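Local coordinates for particle-associated glycoside hydrolase (Acinetobacter phage Fri1, PDB 6C72), which serves as the phage tailspike and probably hydrolyses the capsular polysaccharide of Acinetobacter baumannii during virus entry, at residues A[415-418]-A[419-423]; A[461-464]-A[465-468]; A[396-399]-A[400-403]. All blocks are in the same frame, centred on the assembly; numbering follows the deposited sequence.

Overall arrangement
The three contacts follow the chain in the order contact 3, contact 1, contact 2. Contacts 3 and 1 lie on adjacent coils of the parallel beta-helix, with centres about 12 Å apart. Strand 396-399 pairs in parallel with strand 422-429, and Leu422 bonds to the backbone of Gly396 and Phe398. Contact 2 belongs to the segment beyond strand 448-450, before the antiparallel strands of the C-terminal domain. Its centre is about 13 Å from contact 1 and about 21 Å from contact 3. Asp420 OD2 and Thr463 OG1, 2.9 Å apart, tie contacts 1 and 2 together. The series thus runs from the last coils of the beta-helix to the loop beyond, where contact 2 meets both other subunits.

Contact 1: residues A[415-418]-A[419-423]; sequences TLVT and GDFLI
Val417 packs over one face of the Phe421 ring, and this is the tight, buried half of the corner. Its CB meets Phe421 CB, while its methyl CG1 lies over the ring. Val417 CG1 is 4.2 Å from the ring centroid of Phe421, 27° off the ring normal, which is a CH-pi contact. Val417 CG1 and Phe421 CD2 are 3.8 Å apart. Phe421 CG is turned anti to its own backbone N (chi1 -171°), which carries the ring back beneath the valine.

The other half is looser and partly exposed. Here Thr418, Gly419 and Asp420 carry the chain round a type I beta turn. Phe421 N closes it on Thr418 O at 3.0 Å. Asp420 N also donates to Thr418 OG1 over 3.2 Å, with a fairly straight N-H...O angle of 158°. This second bond makes an ST turn. Thr418 OG1 is held further by Thr394 O, and the Asp420 carboxylate by Thr463. Asp420 also packs on Val446 of the second subunit.

The turn is a corner of the parallel beta-helix. The weakly bonded strand 416-418 runs into it beside strand 392-394, and strand 422-429 leaves it beside strand 396-399. Ile393, Phe384 and Phe398 touch the Phe421 side chain, and Ala442 touches Val417.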
ATOM      1  N   THR A 415      21.177 -17.866   6.146  1.00 29.86           N
ATOM      2  CA  THR A 415      19.748 -17.658   5.941  1.00 28.99           C
ATOM      3  C   THR A 415      19.138 -18.821   5.157  1.00 28.38           C
ATOM      4  O   THR A 415      19.793 -19.416   4.295  1.00 28.36           O
ATOM      5  CB  THR A 415      19.520 -16.321   5.231  1.00 28.54           C
ATOM      6  OG1 THR A 415      20.079 -15.283   6.046  1.00 29.35           O
ATOM      7  CG2 THR A 415      18.055 -16.036   5.039  1.00 27.74           C
ATOM      8  N   LEU A 416      17.888 -19.165   5.487  1.00 29.24           N
ATOM      9  CA  LEU A 416      17.135 -20.218   4.809  1.00 28.96           C
ATOM     10  C   LEU A 416      15.781 -19.662   4.399  1.00 28.68           C
ATOM     11  O   LEU A 416      15.148 -18.932   5.172  1.00 28.83           O
ATOM     12  CB  LEU A 416      16.927 -21.431   5.705  1.00 29.34           C
ATOM     13  CG  LEU A 416      18.148 -22.105   6.321  1.00 29.84           C
ATOM     14  CD1 LEU A 416      17.712 -22.991   7.481  1.00 30.20           C
ATOM     15  CD2 LEU A 416      18.892 -22.925   5.256  1.00 29.77           C
ATOM     16  N   VAL A 417      15.352 -19.962   3.172  1.00 25.64           N
ATOM     17  CA  VAL A 417      14.046 -19.536   2.689  1.00 25.39           C
ATOM     18  C   VAL A 417      13.361 -20.739   2.054  1.00 26.31           C
ATOM     19  O   VAL A 417      13.928 -21.830   1.968  1.00 27.10           O
ATOM     20  CB  VAL A 417      14.126 -18.352   1.693  1.00 24.68           C
ATOM     21  CG1 VAL A 417      14.953 -17.199   2.266  1.00 24.38           C
ATOM     22  CG2 VAL A 417      14.653 -18.784   0.317  1.00 24.84           C
ATOM     23  N   THR A 418      12.133 -20.536   1.602  1.00 28.44           N
ATOM     24  CA  THR A 418      11.441 -21.545   0.812  1.00 28.85           C
ATOM     25  C   THR A 418      11.125 -20.954  -0.554  1.00 29.15           C
ATOM     26  O   THR A 418      11.428 -19.789  -0.840  1.00 29.05           O
ATOM     27  CB  THR A 418      10.172 -22.038   1.511  1.00 29.45           C
ATOM     28  OG1 THR A 418       9.097 -21.136   1.247  1.00 30.07           O
ATOM     29  CG2 THR A 418      10.381 -22.136   3.006  1.00 29.28           C
ATOM     30  N   GLY A 419      10.519 -21.775  -1.406  1.00 28.15           N
ATOM     31  CA  GLY A 419      10.137 -21.337  -2.734  1.00 28.27           C
ATOM     32  C   GLY A 419       9.071 -20.272  -2.755  1.00 28.23           C
ATOM     33  O   GLY A 419       8.869 -19.644  -3.802  1.00 28.43           O
ATOM     34  N   ASP A 420       8.390 -20.048  -1.632  1.00 28.39           N
ATOM     35  CA  ASP A 420       7.406 -18.983  -1.545  1.00 29.11           C
ATOM     36  C   ASP A 420       8.038 -17.646  -1.168  1.00 28.78           C
ATOM     37  O   ASP A 420       7.316 -16.688  -0.899  1.00 29.33           O
ATOM     38  CB  ASP A 420       6.299 -19.380  -0.567  1.00 29.54           C
ATOM     39  CG  ASP A 420       5.531 -20.598  -1.045  1.00 30.29           C
ATOM     40  OD1 ASP A 420       5.172 -20.643  -2.248  1.00 30.76           O
ATOM     41  OD2 ASP A 420       5.310 -21.535  -0.241  1.00 30.88           O
ATOM     42  N   PHE A 421       9.367 -17.574  -1.147  1.00 29.00           N
ATOM     43  CA  PHE A 421      10.117 -16.322  -1.035  1.00 28.60           C
ATOM     44  C   PHE A 421      10.543 -15.904  -2.446  1.00 28.75           C
ATOM     45  O   PHE A 421      11.390 -16.559  -3.065  1.00 28.25           O
ATOM     46  CB  PHE A 421      11.322 -16.513  -0.110  1.00 27.58           C
ATOM     47  CG  PHE A 421      12.052 -15.239   0.240  1.00 27.06           C
ATOM     48  CD1 PHE A 421      11.501 -14.320   1.123  1.00 27.31           C
ATOM     49  CD2 PHE A 421      13.304 -14.975  -0.285  1.00 26.42           C
ATOM     50  CE1 PHE A 421      12.180 -13.147   1.459  1.00 26.77           C
ATOM     51  CE2 PHE A 421      13.984 -13.803   0.052  1.00 26.02           C
ATOM     52  CZ  PHE A 421      13.416 -12.888   0.928  1.00 26.08           C
ATOM     53  N   LEU A 422       9.945 -14.831  -2.960  1.00 25.01           N
ATOM     54  CA  LEU A 422      10.135 -14.406  -4.341  1.00 25.27           C
ATOM     55  C   LEU A 422      11.172 -13.291  -4.426  1.00 24.60           C
ATOM     56  O   LEU A 422      11.041 -12.259  -3.759  1.00 24.26           O
ATOM     57  CB  LEU A 422       8.812 -13.941  -4.955  1.00 26.12           C
ATOM     58  CG  LEU A 422       8.884 -13.396  -6.389  1.00 26.66           C
ATOM     59  CD1 LEU A 422       9.467 -14.441  -7.341  1.00 27.09           C
ATOM     60  CD2 LEU A 422       7.514 -12.966  -6.869  1.00 27.73           C
ATOM     61  N   ILE A 423      12.174 -13.495  -5.277  1.00 24.65           N
ATOM     62  CA  ILE A 423      13.267 -12.555  -5.503  1.00 24.28           C
ATOM     63  C   ILE A 423      13.157 -12.075  -6.948  1.00 25.00           C
ATOM     64  O   ILE A 423      13.415 -12.840  -7.889  1.00 25.63           O
ATOM     65  CB  ILE A 423      14.627 -13.205  -5.220  1.00 24.02           C
ATOM     66  CG1 ILE A 423      14.689 -13.634  -3.747  1.00 23.50           C
ATOM     67  CG2 ILE A 423      15.783 -12.276  -5.626  1.00 23.94           C
ATOM     68  CD1 ILE A 423      15.956 -14.326  -3.360  1.00 23.48           C
TER

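Contact 2: residues A[461-464]-A[465-468]; sequences RRTI and TQQY
The Arg462 guanidinium has the methyl CG2 of Thr465 over one face, with Arg462 NH2 and Thr465 CG2 3.7 Å apart. Its NE makes a salt bridge to Asp460 OD1. A bend in the arginine chain at chi3 (-62°) folds the group back toward the threonine. The Tyr468 ring is the second flat group. Gln467 CG lies over one face of it, offset toward the rim. Tyr468 also meets its copies in both other subunits, ring edge to ring face.

Thr465 OG1 stands 3.1 Å from Arg462 O and also within hydrogen-bonding reach of Asp460 OD2. Asp460 thus lies beside both partners of the guanidinium-methyl contact, with OD1 toward Arg462 NE and OD2 near Thr465 OG1. Thr463 and Gln466 lie side by side, pointing the same way. Thr463 CG2 comes within 3.7 Å of Gln466 OE1. Gln466 CG sits between its own backbone N and carbonyl carbon (chi1 70°), 3.2 Å from Thr463 O.

The backbone is held by bonds three residues apart. Gln466 N donates to Thr463 O at 3.0 Å with an angle of 169°, and Tyr468 N reaches Thr465 O. Thr465 N to Arg462 O is weak. A water sits between Ile464 and Gln467. It accepts from Gln467 N at 3.1 Å, and its oxygen is 2.8 Å from each of Ile464 O and Gln467 OE1. Gln467 OE1 is held as well by Asp460 N of the second subunit.

The arrangement is an irregular run of turns, with helical backbone angles at 466-468, in the loop that follows the beta-helix and enters the intersubunit interface of the trimeric tailspike.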
ATOM      1  N   ARG A 461       9.713 -21.817  -7.897  1.00 27.59           N
ATOM      2  CA  ARG A 461       9.658 -22.823  -6.839  1.00 28.56           C
ATOM      3  C   ARG A 461       8.469 -22.578  -5.908  1.00 28.94           C
ATOM      4  O   ARG A 461       8.444 -23.079  -4.773  1.00 29.53           O
ATOM      5  CB  ARG A 461      10.980 -22.843  -6.058  1.00 28.92           C
ATOM      6  CG  ARG A 461      12.226 -23.019  -6.955  1.00 28.42           C
ATOM      7  CD  ARG A 461      13.501 -23.258  -6.164  1.00 28.74           C
ATOM      8  NE  ARG A 461      14.636 -23.615  -7.014  1.00 28.21           N
ATOM      9  CZ  ARG A 461      15.730 -22.864  -7.167  1.00 27.81           C
ATOM     10  NH1 ARG A 461      15.840 -21.709  -6.522  1.00 27.97           N
ATOM     11  NH2 ARG A 461      16.722 -23.263  -7.958  1.00 27.19           N
ATOM     12  N   ARG A 462       7.491 -21.800  -6.357  1.00 27.34           N
ATOM     13  CA  ARG A 462       6.362 -21.471  -5.506  1.00 27.93           C
ATOM     14  C   ARG A 462       5.425 -22.666  -5.359  1.00 27.88           C
ATOM     15  O   ARG A 462       5.261 -23.481  -6.272  1.00 27.36           O
ATOM     16  CB  ARG A 462       5.603 -20.271  -6.071  1.00 28.13           C
ATOM     17  CG  ARG A 462       6.376 -18.949  -6.019  1.00 28.33           C
ATOM     18  CD  ARG A 462       5.669 -17.896  -6.872  1.00 28.46           C
ATOM     19  NE  ARG A 462       5.639 -18.343  -8.261  1.00 27.86           N
ATOM     20  CZ  ARG A 462       4.713 -17.984  -9.144  1.00 27.92           C
ATOM     21  NH1 ARG A 462       3.726 -17.167  -8.780  1.00 28.56           N
ATOM     22  NH2 ARG A 462       4.771 -18.460 -10.387  1.00 27.42           N
ATOM     23  N   THR A 463       4.776 -22.737  -4.198  1.00 30.83           N
ATOM     24  CA  THR A 463       3.873 -23.846  -3.913  1.00 30.94           C
ATOM     25  C   THR A 463       2.637 -23.806  -4.807  1.00 30.30           C
ATOM     26  O   THR A 463       2.140 -24.854  -5.228  1.00 30.21           O
ATOM     27  CB  THR A 463       3.480 -23.824  -2.431  1.00 31.22           C
ATOM     28  OG1 THR A 463       4.654 -23.952  -1.619  1.00 31.63           O
ATOM     29  CG2 THR A 463       2.539 -24.963  -2.106  1.00 31.18           C
ATOM     30  N   ILE A 464       2.127 -22.611  -5.107  1.00 31.55           N
ATOM     31  CA  ILE A 464       0.893 -22.494  -5.876  1.00 30.99           C
ATOM     32  C   ILE A 464       1.043 -23.153  -7.244  1.00 30.66           C
ATOM     33  O   ILE A 464       0.067 -23.651  -7.814  1.00 30.42           O
ATOM     34  CB  ILE A 464       0.484 -21.010  -5.996  1.00 30.60           C
ATOM     35  CG1 ILE A 464      -0.866 -20.870  -6.679  1.00 30.21           C
ATOM     36  CG2 ILE A 464       1.512 -20.199  -6.772  1.00 30.31           C
ATOM     37  CD1 ILE A 464      -1.976 -21.393  -5.855  1.00 30.35           C
ATOM     38  N   THR A 465       2.256 -23.183  -7.789  1.00 28.83           N
ATOM     39  CA  THR A 465       2.521 -23.742  -9.102  1.00 28.45           C
ATOM     40  C   THR A 465       3.193 -25.104  -9.043  1.00 28.88           C
ATOM     41  O   THR A 465       3.651 -25.603 -10.080  1.00 28.57           O
ATOM     42  CB  THR A 465       3.406 -22.780  -9.893  1.00 27.96           C
ATOM     43  OG1 THR A 465       4.543 -22.445  -9.089  1.00 28.32           O
ATOM     44  CG2 THR A 465       2.647 -21.516 -10.276  1.00 27.53           C
ATOM     45  N   GLN A 466       3.283 -25.721  -7.871  1.00 32.14           N
ATOM     46  CA  GLN A 466       4.049 -26.960  -7.801  1.00 32.69           C
ATOM     47  C   GLN A 466       3.430 -28.064  -8.658  1.00 32.37           C
ATOM     48  O   GLN A 466       4.157 -28.923  -9.168  1.00 32.58           O
ATOM     49  CB  GLN A 466       4.190 -27.412  -6.344  1.00 33.40           C
ATOM     50  CG  GLN A 466       2.908 -27.904  -5.731  1.00 33.24           C
ATOM     51  CD  GLN A 466       3.019 -28.081  -4.224  1.00 33.60           C
ATOM     52  OE1 GLN A 466       4.104 -27.926  -3.642  1.00 33.93           O
ATOM     53  NE2 GLN A 466       1.896 -28.399  -3.581  1.00 33.36           N
ATOM     54  N   GLN A 467       2.112 -28.030  -8.883  1.00 33.70           N
ATOM     55  CA  GLN A 467       1.478 -29.068  -9.700  1.00 33.40           C
ATOM     56  C   GLN A 467       1.951 -29.038 -11.149  1.00 32.94           C
ATOM     57  O   GLN A 467       1.767 -30.021 -11.866  1.00 32.78           O
ATOM     58  CB  GLN A 467      -0.043 -28.935  -9.654  1.00 33.07           C
ATOM     59  CG  GLN A 467      -0.573 -27.726 -10.402  1.00 32.68           C
ATOM     60  CD  GLN A 467      -2.002 -27.400 -10.024  1.00 32.59           C
ATOM     61  OE1 GLN A 467      -2.273 -27.022  -8.881  1.00 32.76           O
ATOM     62  NE2 GLN A 467      -2.924 -27.524 -10.978  1.00 32.37           N
ATOM     63  N   TYR A 468       2.545 -27.939 -11.602  1.00 29.42           N
ATOM     64  CA  TYR A 468       3.121 -27.889 -12.937  1.00 28.88           C
ATOM     65  C   TYR A 468       4.543 -28.426 -12.977  1.00 29.02           C
ATOM     66  O   TYR A 468       5.089 -28.626 -14.067  1.00 28.51           O
ATOM     67  CB  TYR A 468       3.105 -26.443 -13.457  1.00 28.42           C
ATOM     68  CG  TYR A 468       1.751 -25.784 -13.303  1.00 28.43           C
ATOM     69  CD1 TYR A 468       0.580 -26.469 -13.628  1.00 28.50           C
ATOM     70  CD2 TYR A 468       1.640 -24.488 -12.820  1.00 28.40           C
ATOM     71  CE1 TYR A 468      -0.665 -25.874 -13.474  1.00 28.54           C
ATOM     72  CE2 TYR A 468       0.413 -23.881 -12.675  1.00 28.43           C
ATOM     73  CZ  TYR A 468      -0.742 -24.572 -13.004  1.00 28.51           C
ATOM     74  OH  TYR A 468      -1.968 -23.959 -12.849  1.00 28.56           O
TER
HETATM   75  O   HOH W   1      -0.002 -26.447  -7.356  1.00 27.78           O

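Contact 3: residues A[396-399]-A[400-403]; sequences GRFT and NNTL
Thr399 ends an extended strand, and Asn400 takes left-handed backbone angles (phi 57°, psi 34°) that swing the chain round to Asn401 and the next strand, 402-403. This is a corner of a parallel beta-helix coil.

The bend brings the amide of Asn401 against the ring of Phe398. Asn401 ND2 stands 3.3 Å above the plane of the Phe398 ring, over its centre. It is nearly as close to every ring carbon, and nearest to Phe398 CD2 at 3.4 Å. The amide and ring planes are 55° apart, so the amide does not lie flat on the ring. With chi1 at -171° the ring of Phe398 swings away from its own backbone N and reaches the side where Asn401 and Leu403 lie. Phe411 adds an edge-to-face ring contact.

The polar end of Asn401 is buried, and its partners lie on the preceding coil. OD1 accepts from Cys377 N and ND2 donates to Val374 O. Asn426, one coil later, repeats the pattern, bonding to Phe398 O and Asn401 N. Asn401 and Asn426 thus occupy equivalent places one coil apart, each bonded to the backbone of the coil before it.

Thr399 OG1 bonds to Asp375 OD1. Asp375 is a zinc ligand in a structure of this protein, but is not modelled as binding zinc in this chain. A zinc ion does lie about 4 Å from the Asn400 side chain. Asn400 packs on Asp375 and on Lys370 of the third subunit, so the outer side of the bend faces a neighbour.

At the edge of the Phe398 ring, in its plane, Leu403 CD1 rests 3.8 Å from Phe398 CZ.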
ATOM      1  N   GLY A 396       7.522 -14.625   1.157  1.00 28.11           N
ATOM      2  CA  GLY A 396       7.566 -13.193   1.016  1.00 28.66           C
ATOM      3  C   GLY A 396       7.997 -12.774  -0.375  1.00 28.85           C
ATOM      4  O   GLY A 396       8.140 -13.592  -1.285  1.00 28.62           O
ATOM      5  N   ARG A 397       8.208 -11.467  -0.495  1.00 24.99           N
ATOM      6  CA  ARG A 397       8.540 -10.795  -1.738  1.00 24.97           C
ATOM      7  C   ARG A 397       9.692  -9.842  -1.460  1.00 24.27           C
ATOM      8  O   ARG A 397       9.585  -8.962  -0.596  1.00 24.29           O
ATOM      9  CB  ARG A 397       7.328 -10.040  -2.287  1.00 25.99           C
ATOM     10  CG  ARG A 397       6.140 -10.937  -2.530  1.00 26.93           C
ATOM     11  CD  ARG A 397       4.932 -10.168  -3.005  1.00 28.19           C
ATOM     12  NE  ARG A 397       5.205  -9.453  -4.251  1.00 28.44           N
ATOM     13  CZ  ARG A 397       5.078  -9.981  -5.471  1.00 28.99           C
ATOM     14  NH1 ARG A 397       4.683 -11.246  -5.625  1.00 29.33           N
ATOM     15  NH2 ARG A 397       5.340  -9.237  -6.546  1.00 29.38           N
ATOM     16  N   PHE A 398      10.808 -10.070  -2.145  1.00 23.82           N
ATOM     17  CA  PHE A 398      12.010  -9.241  -2.102  1.00 23.36           C
ATOM     18  C   PHE A 398      12.137  -8.615  -3.492  1.00 23.80           C
ATOM     19  O   PHE A 398      12.731  -9.197  -4.397  1.00 24.00           O
ATOM     20  CB  PHE A 398      13.213 -10.093  -1.732  1.00 22.82           C
ATOM     21  CG  PHE A 398      14.459  -9.310  -1.454  1.00 22.51           C
ATOM     22  CD1 PHE A 398      14.733  -8.858  -0.181  1.00 22.30           C
ATOM     23  CD2 PHE A 398      15.390  -9.075  -2.457  1.00 22.63           C
ATOM     24  CE1 PHE A 398      15.904  -8.151   0.086  1.00 22.20           C
ATOM     25  CE2 PHE A 398      16.557  -8.376  -2.191  1.00 22.55           C
ATOM     26  CZ  PHE A 398      16.810  -7.904  -0.914  1.00 22.33           C
ATOM     27  N   THR A 399      11.554  -7.431  -3.661  1.00 24.64           N
ATOM     28  CA  THR A 399      11.339  -6.851  -4.977  1.00 25.61           C
ATOM     29  C   THR A 399      11.997  -5.483  -5.114  1.00 25.32           C
ATOM     30  O   THR A 399      11.994  -4.670  -4.175  1.00 25.26           O
ATOM     31  CB  THR A 399       9.842  -6.720  -5.276  1.00 26.06           C
ATOM     32  OG1 THR A 399       9.191  -6.097  -4.162  1.00 26.17           O
ATOM     33  CG2 THR A 399       9.195  -8.091  -5.566  1.00 26.65           C
ATOM     34  N   ASN A 400      12.581  -5.244  -6.293  1.00 29.55           N
ATOM     35  CA  ASN A 400      13.032  -3.918  -6.682  1.00 29.51           C
ATOM     36  C   ASN A 400      14.024  -3.335  -5.686  1.00 28.82           C
ATOM     37  O   ASN A 400      14.032  -2.135  -5.449  1.00 28.55           O
ATOM     38  CB  ASN A 400      11.852  -2.970  -6.865  1.00 29.55           C
ATOM     39  CG  ASN A 400      10.892  -3.453  -7.927  1.00 30.19           C
ATOM     40  OD1 ASN A 400       9.702  -3.661  -7.660  1.00 30.26           O
ATOM     41  ND2 ASN A 400      11.400  -3.645  -9.144  1.00 30.62           N
ATOM     42  N   ASN A 401      14.854  -4.172  -5.088  1.00 24.97           N
ATOM     43  CA  ASN A 401      15.880  -3.712  -4.173  1.00 24.62           C
ATOM     44  C   ASN A 401      17.225  -3.721  -4.878  1.00 24.82           C
ATOM     45  O   ASN A 401      17.414  -4.391  -5.900  1.00 25.03           O
ATOM     46  CB  ASN A 401      15.938  -4.598  -2.923  1.00 23.79           C
ATOM     47  CG  ASN A 401      14.588  -4.735  -2.255  1.00 23.77           C
ATOM     48  OD1 ASN A 401      14.056  -3.746  -1.748  1.00 24.22           O
ATOM     49  ND2 ASN A 401      14.006  -5.965  -2.268  1.00 23.46           N
ATOM     50  N   THR A 402      18.172  -2.987  -4.309  1.00 24.95           N
ATOM     51  CA  THR A 402      19.536  -2.958  -4.809  1.00 25.33           C
ATOM     52  C   THR A 402      20.468  -3.418  -3.697  1.00 24.85           C
ATOM     53  O   THR A 402      20.376  -2.942  -2.562  1.00 24.67           O
ATOM     54  CB  THR A 402      19.906  -1.550  -5.307  1.00 26.38           C
ATOM     55  OG1 THR A 402      19.098  -1.220  -6.443  1.00 27.05           O
ATOM     56  CG2 THR A 402      21.399  -1.442  -5.700  1.00 27.00           C
ATOM     57  N   LEU A 403      21.316  -4.374  -3.999  1.00 24.82           N
ATOM     58  CA  LEU A 403      22.410  -4.742  -3.111  1.00 24.76           C
ATOM     59  C   LEU A 403      23.670  -4.090  -3.680  1.00 25.77           C
ATOM     60  O   LEU A 403      24.199  -4.521  -4.705  1.00 26.33           O
ATOM     61  CB  LEU A 403      22.529  -6.256  -2.975  1.00 24.36           C
ATOM     62  CG  LEU A 403      21.590  -6.871  -1.919  1.00 23.55           C
ATOM     63  CD1 LEU A 403      20.113  -6.847  -2.346  1.00 23.22           C
ATOM     64  CD2 LEU A 403      22.006  -8.289  -1.547  1.00 23.45           C
TER